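Local atomic coordinates of glutathione S-transferase (Vibrio parahaemolyticus, PDB entry 7MIQ), a protein that probably catalyses the conjugation of reduced glutathione to electrophilic compounds as a Gtt2-class transferase. Residues Arg71-Asp74 with Glu75-Asn79; Arg91-Val94 with Glu95-His98; Gln104-Tyr107 with Ala108-Ala112; Pro187-Ala190 with Arg191-Glu194. All coordinates share one frame; numbering follows the deposited sequence.

How the contacts relate
All four contacts are local, made between neighbouring turns of one helix or at its end. Contact 1 lies at the surface, where helix 66-76 of the thioredoxin-like domain gives way to a loop, and it relies on an amide, a carboxylate and waters. Contacts 2 and 3 share helix 88-114 and, like contact 1, touch the second subunit. Contact 2 is buried and regularly alpha-helical, whereas contact 3, partly buried and about 7 Å away between nearest atoms, carries a wider turn and a leucine-phenylalanine pair. Contact 4, on helix 187-196, is also partly buried, but it packs within its own subunit through isoleucine, tryptophan and arginine.

Contact 1: Arg71-Asp74 with Glu75-Asn79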
loop_
_atom_site.group_PDB
_atom_site.type_symbol
_atom_site.label_atom_id
_atom_site.label_comp_id
_atom_site.label_asym_id
_atom_site.label_seq_id
_atom_site.Cartn_x
_atom_site.Cartn_y
_atom_site.Cartn_z
ATOM N N ARG A 71 11.805 -3.665 -3.116
ATOM C CA ARG A 71 11.598 -4.145 -4.479
ATOM C C ARG A 71 12.837 -3.914 -5.337
ATOM O O ARG A 71 13.229 -4.785 -6.122
ATOM C CB ARG A 71 10.372 -3.478 -5.106
ATOM C CG ARG A 71 10.038 -4.031 -6.493
ATOM C CD ARG A 71 8.746 -3.464 -7.084
ATOM N NE ARG A 71 7.581 -3.728 -6.248
ATOM C CZ ARG A 71 6.974 -4.904 -6.147
ATOM N NH1 ARG A 71 7.415 -5.969 -6.798
ATOM N NH2 ARG A 71 5.902 -5.015 -5.369
ATOM N N TYR A 72 13.476 -2.750 -5.195
ATOM C CA TYR A 72 14.706 -2.497 -5.943
ATOM C C TYR A 72 15.820 -3.435 -5.495
ATOM O O TYR A 72 16.524 -4.026 -6.326
ATOM C CB TYR A 72 15.142 -1.038 -5.785
ATOM C CG TYR A 72 16.304 -0.677 -6.687
ATOM C CD1 TYR A 72 17.621 -0.902 -6.289
ATOM C CD2 TYR A 72 16.084 -0.135 -7.946
ATOM C CE1 TYR A 72 18.688 -0.589 -7.121
ATOM C CE2 TYR A 72 17.142 0.186 -8.781
ATOM C CZ TYR A 72 18.438 -0.045 -8.364
ATOM O OH TYR A 72 19.488 0.267 -9.197
ATOM N N LEU A 73 15.999 -3.581 -4.178
ATOM C CA LEU A 73 17.062 -4.438 -3.659
ATOM C C LEU A 73 16.860 -5.893 -4.051
ATOM O O LEU A 73 17.840 -6.624 -4.228
ATOM C CB LEU A 73 17.138 -4.318 -2.138
ATOM C CG LEU A 73 17.536 -2.952 -1.578
ATOM C CD1 LEU A 73 17.342 -2.925 -0.060
ATOM C CD2 LEU A 73 18.967 -2.615 -1.954
ATOM N N ASP A 74 15.603 -6.333 -4.172
ATOM C CA ASP A 74 15.336 -7.705 -4.597
ATOM C C ASP A 74 15.935 -7.976 -5.972
ATOM O O ASP A 74 16.479 -9.058 -6.220
ATOM C CB ASP A 74 13.827 -7.963 -4.601
ATOM C CG ASP A 74 13.482 -9.435 -4.792
ATOM O OD1 ASP A 74 14.152 -10.293 -4.184
ATOM O OD2 ASP A 74 12.522 -9.734 -5.531
ATOM N N GLU A 75 15.861 -6.999 -6.876
ATOM C CA GLU A 75 16.466 -7.161 -8.190
ATOM C C GLU A 75 17.952 -6.843 -8.189
ATOM O O GLU A 75 18.681 -7.339 -9.055
ATOM C CB GLU A 75 15.747 -6.280 -9.212
ATOM C CG GLU A 75 14.284 -6.629 -9.390
ATOM C CD GLU A 75 13.630 -5.851 -10.512
ATOM O OE1 GLU A 75 14.216 -5.786 -11.613
ATOM O OE2 GLU A 75 12.535 -5.297 -10.291
ATOM N N ALA A 76 18.417 -6.033 -7.235
ATOM C CA ALA A 76 19.831 -5.683 -7.182
ATOM C C ALA A 76 20.685 -6.846 -6.696
ATOM O O ALA A 76 21.824 -7.002 -7.145
ATOM C CB ALA A 76 20.040 -4.464 -6.285
ATOM N N PHE A 77 20.161 -7.671 -5.790
ATOM C CA PHE A 77 20.893 -8.814 -5.244
ATOM C C PHE A 77 20.137 -10.084 -5.611
ATOM O O PHE A 77 19.177 -10.461 -4.930
ATOM C CB PHE A 77 21.069 -8.677 -3.733
ATOM C CG PHE A 77 21.809 -7.439 -3.333
ATOM C CD1 PHE A 77 23.189 -7.383 -3.428
ATOM C CD2 PHE A 77 21.124 -6.322 -2.886
ATOM C CE1 PHE A 77 23.877 -6.238 -3.076
ATOM C CE2 PHE A 77 21.805 -5.173 -2.527
ATOM C CZ PHE A 77 23.184 -5.131 -2.624
ATOM N N GLU A 78 20.576 -10.741 -6.685
ATOM C CA GLU A 78 19.938 -11.969 -7.140
ATOM C C GLU A 78 19.873 -12.991 -6.012
ATOM O O GLU A 78 20.858 -13.219 -5.303
ATOM C CB GLU A 78 20.698 -12.546 -8.335
ATOM C CG GLU A 78 20.109 -13.837 -8.878
ATOM C CD GLU A 78 20.780 -14.291 -10.160
ATOM O OE1 GLU A 78 21.860 -13.756 -10.491
ATOM O OE2 GLU A 78 20.224 -15.180 -10.839
ATOM N N ASN A 79 18.699 -13.596 -5.843
ATOM C CA ASN A 79 18.451 -14.532 -4.758
ATOM C C ASN A 79 17.297 -15.432 -5.169
ATOM O O ASN A 79 16.553 -15.123 -6.102
ATOM C CB ASN A 79 18.124 -13.800 -3.453
ATOM C CG ASN A 79 16.777 -13.104 -3.506
ATOM O OD1 ASN A 79 15.753 -13.686 -3.149
ATOM N ND2 ASN A 79 16.769 -11.860 -3.971
HETATM O O HOH W 1 11.370 -6.178 -8.264
HETATM O O HOH W 2 13.490 -12.393 -3.036
HETATM O O HOH W 3 16.423 -11.761 -7.363
#
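Asp74 and Asn79 join the last turn of helix 66-76 to the loop that leaves it. At Asp74, CB and CG merely flank the backbone N of Glu75 in the next peptide. With CG anti to the backbone N (chi1 -170°), the carboxylate is carried toward the loop, where OD1 meets Asn79 ND2 at 3.1 Å. The hydrogen bond is almost straight (179°) and Asp74 OD1 lies in the amide plane of Asn79, yet the donor meets OD1 on the anti side, 31° out of the carboxylate plane. A water bridges the same two side chains, donating to Asp74 OD1 at 2.5 Å and to Asn79 OD1 at 2.6 Å.

The second N-H of the amide goes to the chain itself: Asn79 ND2 binds Phe77 O at 2.9 Å. Both amide hydrogens are thus used, and with Asn79 OD1 also accepting from Leu81 N the rotation of the group is fixed. Another water, donating to Asp74 O and accepting from Asn79 N, links the backbones where helical geometry is lost at Phe77. Before that break, Phe77 N still closes a turn on Leu73 O at 3.0 Å, and Leu73 CD2 rests in plane at the edge of the Phe77 ring, 3.9 Å from CE2.

The helix end lies against helix 10-22, with Leu73 on Val15 and Leu19 and Asn79 on Ile22. Its other flank meets helix 88-114 of the second subunit through two salt bridges, Arg71 with Glu95 and Glu75 with Arg91 of that subunit.

Contact 2: Arg91-Val94 with Glu95-His98; sequences RAQV and EMWH
Met96 lays its terminal methyl alongside Gln93, with CE 4.2 Å from Gln93 CG and close to Gln93 CA. The two side chains run side by side in the same direction, an i to i+3 pairing in helix 88-114, which opens the all-helical C-terminal half of the glutathione S-transferase fold. The Met96 chain is extended as far as SD, and the bend at its last torsion (chi3 61°) is what returns CE to Gln93.

The backbone beneath is regular alpha-helix. Four successive i to i+4 bonds join Arg91 to Glu95, Ala92 to Met96, Gln93 to Trp97 and Val94 to His98, the straightest being Trp97 N to Gln93 O at 2.9 Å (173°). The same carbonyl oxygen lies near the plane of the Trp97 indole, at its edge, 3.5 Å from CD1.

Different faces of the helix have different neighbours. Val94 and His98 turn to Val162 and Val163 of helix 162-177, whereas Ala92, Met96 and Trp97 pack on Ile63, Cys64 and Val48 of the second subunit. The imidazole of His98 is held at its far end by a hydrogen bond between NE2 and Thr166 OG1. At the root of the same residue, Val94 O receives His98 N at 2.8 Å and lies only 3.1 Å from His98 CB.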
loop_
_atom_site.group_PDB
_atom_site.type_symbol
_atom_site.label_atom_id
_atom_site.label_comp_id
_atom_site.label_asym_id
_atom_site.label_seq_id
_atom_site.Cartn_x
_atom_site.Cartn_y
_atom_site.Cartn_z
ATOM N N ARG A 91 2.564 -13.920 -6.639
ATOM C CA ARG A 91 2.831 -12.484 -6.680
ATOM C C ARG A 91 1.565 -11.683 -6.404
ATOM O O ARG A 91 1.612 -10.637 -5.745
ATOM C CB ARG A 91 3.447 -12.100 -8.030
ATOM C CG ARG A 91 4.937 -12.450 -8.122
ATOM C CD ARG A 91 5.598 -11.908 -9.385
ATOM N NE ARG A 91 5.211 -12.655 -10.576
ATOM C CZ ARG A 91 5.828 -13.746 -11.012
ATOM N NH1 ARG A 91 6.870 -14.252 -10.374
ATOM N NH2 ARG A 91 5.389 -14.343 -12.114
ATOM N N ALA A 92 0.418 -12.172 -6.879
ATOM C CA ALA A 92 -0.844 -11.493 -6.609
ATOM C C ALA A 92 -1.276 -11.683 -5.161
ATOM O O ALA A 92 -1.800 -10.752 -4.537
ATOM C CB ALA A 92 -1.924 -11.995 -7.564
ATOM N N GLN A 93 -1.068 -12.882 -4.608
ATOM C CA GLN A 93 -1.430 -13.123 -3.215
ATOM C C GLN A 93 -0.527 -12.339 -2.268
ATOM O O GLN A 93 -0.981 -11.860 -1.221
ATOM C CB GLN A 93 -1.371 -14.622 -2.912
ATOM C CG GLN A 93 -2.458 -15.422 -3.616
ATOM C CD GLN A 93 -2.244 -16.921 -3.513
ATOM O OE1 GLN A 93 -1.110 -17.397 -3.450
ATOM N NE2 GLN A 93 -3.338 -17.674 -3.498
ATOM N N VAL A 94 0.752 -12.194 -2.621
ATOM C CA VAL A 94 1.643 -11.343 -1.835
ATOM C C VAL A 94 1.129 -9.910 -1.826
ATOM O O VAL A 94 1.011 -9.280 -0.767
ATOM C CB VAL A 94 3.083 -11.425 -2.372
ATOM C CG1 VAL A 94 3.916 -10.247 -1.865
ATOM C CG2 VAL A 94 3.728 -12.740 -1.954
ATOM N N GLU A 95 0.800 -9.379 -3.009
ATOM C CA GLU A 95 0.262 -8.023 -3.097
ATOM C C GLU A 95 -1.013 -7.886 -2.277
ATOM O O GLU A 95 -1.174 -6.916 -1.523
ATOM C CB GLU A 95 -0.004 -7.655 -4.560
ATOM C CG GLU A 95 -0.350 -6.183 -4.779
ATOM C CD GLU A 95 0.860 -5.280 -4.662
ATOM O OE1 GLU A 95 1.899 -5.600 -5.277
ATOM O OE2 GLU A 95 0.776 -4.260 -3.950
ATOM N N MET A 96 -1.922 -8.858 -2.400
ATOM C CA MET A 96 -3.177 -8.811 -1.654
ATOM C C MET A 96 -2.931 -8.809 -0.150
ATOM O O MET A 96 -3.410 -7.923 0.569
ATOM C CB MET A 96 -4.063 -9.994 -2.048
ATOM C CG MET A 96 -5.231 -10.222 -1.104
ATOM S SD MET A 96 -6.275 -11.613 -1.590
ATOM C CE MET A 96 -5.117 -12.978 -1.529
ATOM N N TRP A 97 -2.192 -9.804 0.350
ATOM C CA TRP A 97 -2.012 -9.915 1.795
ATOM C C TRP A 97 -1.097 -8.826 2.344
ATOM O O TRP A 97 -1.250 -8.425 3.505
ATOM C CB TRP A 97 -1.481 -11.300 2.157
ATOM C CG TRP A 97 -2.580 -12.315 2.240
ATOM C CD1 TRP A 97 -2.905 -13.256 1.307
ATOM C CD2 TRP A 97 -3.523 -12.463 3.308
ATOM N NE1 TRP A 97 -3.989 -13.990 1.735
ATOM C CE2 TRP A 97 -4.385 -13.523 2.961
ATOM C CE3 TRP A 97 -3.718 -11.804 4.526
ATOM C CZ2 TRP A 97 -5.424 -13.941 3.791
ATOM C CZ3 TRP A 97 -4.752 -12.222 5.351
ATOM C CH2 TRP A 97 -5.591 -13.279 4.979
ATOM N N HIS A 98 -0.143 -8.338 1.546
ATOM C CA HIS A 98 0.677 -7.224 2.011
ATOM C C HIS A 98 -0.188 -6.009 2.301
ATOM O O HIS A 98 -0.048 -5.374 3.350
ATOM C CB HIS A 98 1.763 -6.871 0.990
ATOM C CG HIS A 98 3.032 -6.378 1.615
ATOM N ND1 HIS A 98 4.145 -6.033 0.876
ATOM C CD2 HIS A 98 3.368 -6.184 2.913
ATOM C CE1 HIS A 98 5.109 -5.640 1.692
ATOM N NE2 HIS A 98 4.665 -5.726 2.934
#

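Contact 3: Gln104-Tyr107 with Ala108-Ala112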
loop_
_atom_site.group_PDB
_atom_site.type_symbol
_atom_site.label_atom_id
_atom_site.label_comp_id
_atom_site.label_asym_id
_atom_site.label_seq_id
_atom_site.Cartn_x
_atom_site.Cartn_y
_atom_site.Cartn_z
ATOM N N GLN A 104 -4.989 -2.775 7.388
ATOM C CA GLN A 104 -5.801 -3.203 8.520
ATOM C C GLN A 104 -4.974 -3.502 9.762
ATOM O O GLN A 104 -5.534 -3.562 10.861
ATOM C CB GLN A 104 -6.635 -4.428 8.130
ATOM C CG GLN A 104 -7.507 -4.192 6.898
ATOM C CD GLN A 104 -8.276 -5.426 6.463
ATOM O OE1 GLN A 104 -8.707 -6.226 7.294
ATOM N NE2 GLN A 104 -8.452 -5.586 5.152
ATOM N N GLY A 105 -3.663 -3.676 9.623
ATOM C CA GLY A 105 -2.837 -3.993 10.770
ATOM C C GLY A 105 -1.773 -2.962 11.088
ATOM O O GLY A 105 -1.892 -2.226 12.073
ATOM N N LEU A 106 -0.730 -2.898 10.253
ATOM C CA LEU A 106 0.438 -2.077 10.564
ATOM C C LEU A 106 0.071 -0.605 10.695
ATOM O O LEU A 106 0.423 0.045 11.685
ATOM C CB LEU A 106 1.510 -2.262 9.488
ATOM C CG LEU A 106 2.820 -1.517 9.745
ATOM C CD1 LEU A 106 3.432 -1.948 11.075
ATOM C CD2 LEU A 106 3.798 -1.749 8.604
ATOM N N TYR A 107 -0.624 -0.058 9.695
ATOM C CA TYR A 107 -0.971 1.359 9.723
ATOM C C TYR A 107 -1.816 1.697 10.947
ATOM O O TYR A 107 -1.597 2.726 11.599
ATOM C CB TYR A 107 -1.713 1.743 8.442
ATOM C CG TYR A 107 -0.899 1.691 7.164
ATOM C CD1 TYR A 107 0.491 1.678 7.190
ATOM C CD2 TYR A 107 -1.532 1.669 5.925
ATOM C CE1 TYR A 107 1.228 1.636 6.012
ATOM C CE2 TYR A 107 -0.808 1.626 4.747
ATOM C CZ TYR A 107 0.571 1.611 4.795
ATOM O OH TYR A 107 1.288 1.570 3.620
ATOM N N ALA A 108 -2.789 0.843 11.275
ATOM C CA ALA A 108 -3.600 1.068 12.466
ATOM C C ALA A 108 -2.767 0.976 13.739
ATOM O O ALA A 108 -3.034 1.700 14.706
ATOM C CB ALA A 108 -4.756 0.070 12.511
ATOM N N ALA A 109 -1.758 0.100 13.760
ATOM C CA ALA A 109 -0.899 -0.005 14.935
ATOM C C ALA A 109 -0.030 1.235 15.095
ATOM O O ALA A 109 0.166 1.721 16.215
ATOM C CB ALA A 109 -0.032 -1.261 14.844
ATOM N N PHE A 110 0.508 1.750 13.985
ATOM C CA PHE A 110 1.238 3.014 14.013
ATOM C C PHE A 110 0.384 4.123 14.617
ATOM O O PHE A 110 0.821 4.836 15.528
ATOM C CB PHE A 110 1.671 3.403 12.597
ATOM C CG PHE A 110 3.067 2.975 12.232
ATOM C CD1 PHE A 110 4.168 3.640 12.744
ATOM C CD2 PHE A 110 3.277 1.929 11.346
ATOM C CE1 PHE A 110 5.454 3.263 12.396
ATOM C CE2 PHE A 110 4.561 1.543 10.997
ATOM C CZ PHE A 110 5.651 2.211 11.523
ATOM N N GLN A 111 -0.844 4.280 14.116
ATOM C CA GLN A 111 -1.701 5.374 14.561
ATOM C C GLN A 111 -2.052 5.246 16.038
ATOM O O GLN A 111 -2.083 6.246 16.763
ATOM C CB GLN A 111 -2.972 5.423 13.712
ATOM C CG GLN A 111 -2.737 5.851 12.273
ATOM C CD GLN A 111 -2.175 7.256 12.171
ATOM O OE1 GLN A 111 -2.507 8.131 12.972
ATOM N NE2 GLN A 111 -1.313 7.478 11.185
ATOM N N ALA A 112 -2.328 4.026 16.502
ATOM C CA ALA A 112 -2.622 3.834 17.918
ATOM C C ALA A 112 -1.392 4.105 18.773
ATOM O O ALA A 112 -1.504 4.649 19.879
ATOM C CB ALA A 112 -3.146 2.420 18.161
#
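Two torsions in Leu106, chi1 at -176° and chi2 at 58°, swing its isobutyl group along the helix toward Phe110, whose own chi1 of -95° departs from the usual staggered value. The two side chains consequently lie side by side and point the same way. Leu106 CG and CD1 are each 3.7 Å from Phe110 CE2, and Phe110 CD2 is nearly as close to Leu106 CG, so one corner of the ring takes most of the contact.

Nearer the backbone, Leu106 O lies close to the plane of the Phe110 ring, at its edge, 3.4 Å from CD2. This oxygen also accepts Phe110 N at 2.9 Å in a nearly straight bond, so backbone and ring of one residue gather at a single carbonyl. Gly105 O accepts Ala109 N, and Tyr107 O accepts Gln111 N; Gln111 CG, beside its own backbone N, lies 3.4 Å from Tyr107 O.

The regular pattern fails one step earlier. Around Gln104-Tyr107 the helix has a wider pi-type turn, and Gln104 O comes no nearer to Ala108 than 4.1 Å, to CB. Leu106 and Ala109 pack on Phe173 of helix 162-177, and the Phe110 ring meets that of Phe173. Tyr107 turns elsewhere, its ring packing edge-to-face with Phe103 of the second subunit. The arrangement is a pi-type widening within an otherwise alpha-helical segment, set in the long first helix of the C-terminal glutathione S-transferase domain, which serves both the helical core and the dimer interface.

Contact 4: Pro187-Ala190 with Arg191-Glu194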
loop_
_atom_site.group_PDB
_atom_site.type_symbol
_atom_site.label_atom_id
_atom_site.label_comp_id
_atom_site.label_asym_id
_atom_site.label_seq_id
_atom_site.Cartn_x
_atom_site.Cartn_y
_atom_site.Cartn_z
ATOM N N PRO A 187 -3.160 -18.497 19.022
ATOM C CA PRO A 187 -2.056 -19.468 18.977
ATOM C C PRO A 187 -1.434 -19.618 17.605
ATOM O O PRO A 187 -0.250 -19.966 17.512
ATOM C CB PRO A 187 -2.718 -20.781 19.429
ATOM C CG PRO A 187 -4.005 -20.378 20.078
ATOM C CD PRO A 187 -4.439 -19.119 19.403
ATOM N N ASN A 188 -2.195 -19.383 16.536
ATOM C CA ASN A 188 -1.642 -19.523 15.195
ATOM C C ASN A 188 -0.724 -18.357 14.853
ATOM O O ASN A 188 0.316 -18.547 14.213
ATOM C CB ASN A 188 -2.778 -19.657 14.183
ATOM C CG ASN A 188 -3.639 -20.884 14.447
ATOM O OD1 ASN A 188 -4.810 -20.774 14.815
ATOM N ND2 ASN A 188 -3.053 -22.058 14.275
ATOM N N ILE A 189 -1.082 -17.143 15.275
ATOM C CA ILE A 189 -0.127 -16.040 15.199
ATOM C C ILE A 189 1.112 -16.367 16.023
ATOM O O ILE A 189 2.245 -16.128 15.593
ATOM C CB ILE A 189 -0.776 -14.724 15.663
ATOM C CG1 ILE A 189 -2.009 -14.401 14.817
ATOM C CG2 ILE A 189 0.241 -13.579 15.614
ATOM C CD1 ILE A 189 -2.726 -13.122 15.241
ATOM N N ALA A 190 0.913 -16.934 17.214
ATOM C CA ALA A 190 2.046 -17.260 18.073
ATOM C C ALA A 190 2.948 -18.297 17.413
ATOM O O ALA A 190 4.173 -18.131 17.373
ATOM C CB ALA A 190 1.546 -17.748 19.432
ATOM N N ARG A 191 2.353 -19.372 16.884
ATOM C CA ARG A 191 3.112 -20.385 16.148
ATOM C C ARG A 191 3.933 -19.753 15.032
ATOM O O ARG A 191 5.138 -20.002 14.907
ATOM C CB ARG A 191 2.151 -21.432 15.570
ATOM C CG ARG A 191 2.794 -22.623 14.843
ATOM C CD ARG A 191 3.161 -22.341 13.373
ATOM N NE ARG A 191 2.045 -21.843 12.576
ATOM C CZ ARG A 191 2.175 -21.288 11.377
ATOM N NH1 ARG A 191 3.361 -21.133 10.811
ATOM N NH2 ARG A 191 1.087 -20.871 10.732
ATOM N N TRP A 192 3.273 -18.968 14.181
ATOM C CA TRP A 192 3.956 -18.321 13.066
ATOM C C TRP A 192 5.034 -17.366 13.564
ATOM O O TRP A 192 6.150 -17.346 13.034
ATOM C CB TRP A 192 2.924 -17.597 12.197
ATOM C CG TRP A 192 3.465 -16.501 11.314
ATOM C CD1 TRP A 192 3.963 -16.631 10.048
ATOM C CD2 TRP A 192 3.532 -15.105 11.631
ATOM N NE1 TRP A 192 4.351 -15.401 9.564
ATOM C CE2 TRP A 192 4.094 -14.449 10.517
ATOM C CE3 TRP A 192 3.173 -14.346 12.751
ATOM C CZ2 TRP A 192 4.313 -13.070 10.494
ATOM C CZ3 TRP A 192 3.385 -12.977 12.726
ATOM C CH2 TRP A 192 3.949 -12.353 11.603
ATOM N N PHE A 193 4.725 -16.581 14.600
ATOM C CA PHE A 193 5.703 -15.625 15.107
ATOM C C PHE A 193 6.908 -16.332 15.717
ATOM O O PHE A 193 8.050 -15.896 15.526
ATOM C CB PHE A 193 5.054 -14.695 16.127
ATOM C CG PHE A 193 5.884 -13.482 16.446
ATOM C CD1 PHE A 193 6.866 -13.533 17.421
ATOM C CD2 PHE A 193 5.685 -12.297 15.764
ATOM C CE1 PHE A 193 7.633 -12.418 17.713
ATOM C CE2 PHE A 193 6.450 -11.177 16.053
ATOM C CZ PHE A 193 7.425 -11.241 17.025
ATOM N N GLU A 194 6.677 -17.414 16.465
ATOM C CA GLU A 194 7.796 -18.202 16.976
ATOM C C GLU A 194 8.679 -18.685 15.831
ATOM O O GLU A 194 9.911 -18.673 15.934
ATOM C CB GLU A 194 7.270 -19.384 17.793
ATOM C CG GLU A 194 8.342 -20.354 18.285
ATOM C CD GLU A 194 8.861 -20.014 19.674
ATOM O OE1 GLU A 194 8.352 -19.050 20.289
ATOM O OE2 GLU A 194 9.781 -20.713 20.153
#
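Ile189 and Trp192 cross obliquely on the inner side of helix 187-196, with Ile189 CG2 meeting the six-membered part of the indole at CE3, 4.2 Å away. This short helix belongs to the helical C-terminal domain of the glutathione S-transferase fold, and the pair is an i to i+3 contact along it. Trp192 is turned so that Ile189 O lies in the ring plane at its edge, 3.5 Å from CE3, while both residues pack on Ile171 of helix 162-177. The far side of the indole is fixed by a hydrogen bond from NE1 to Asp164 OD1.

Arg191 takes another course. Its CG is anti to the backbone N (chi1 -176°), and bends at chi2 and chi3 curl the chain back until one guanidinium face lies over Trp192 CB, 3.7 Å from the plane and offset toward the rim. There NH2 binds Leu149 O and NH1 binds Glu153 O, tying the helix to the end of helix 127-151 and the loop beyond. Asp146 of helix 127-151 accepts Ile189 N in the first turn.

The Phe193 ring leads off beyond the first turn, still touching Ile171 and meeting the rings of Phe183 and Tyr168. Close i to i+4 bonds run through the backbone: Arg191 N lies 2.7 Å from Pro187 O, an oxygen that Arg191 CB also approaches to 3.4 Å, and Phe193 N is likewise 2.7 Å from Ile189 O.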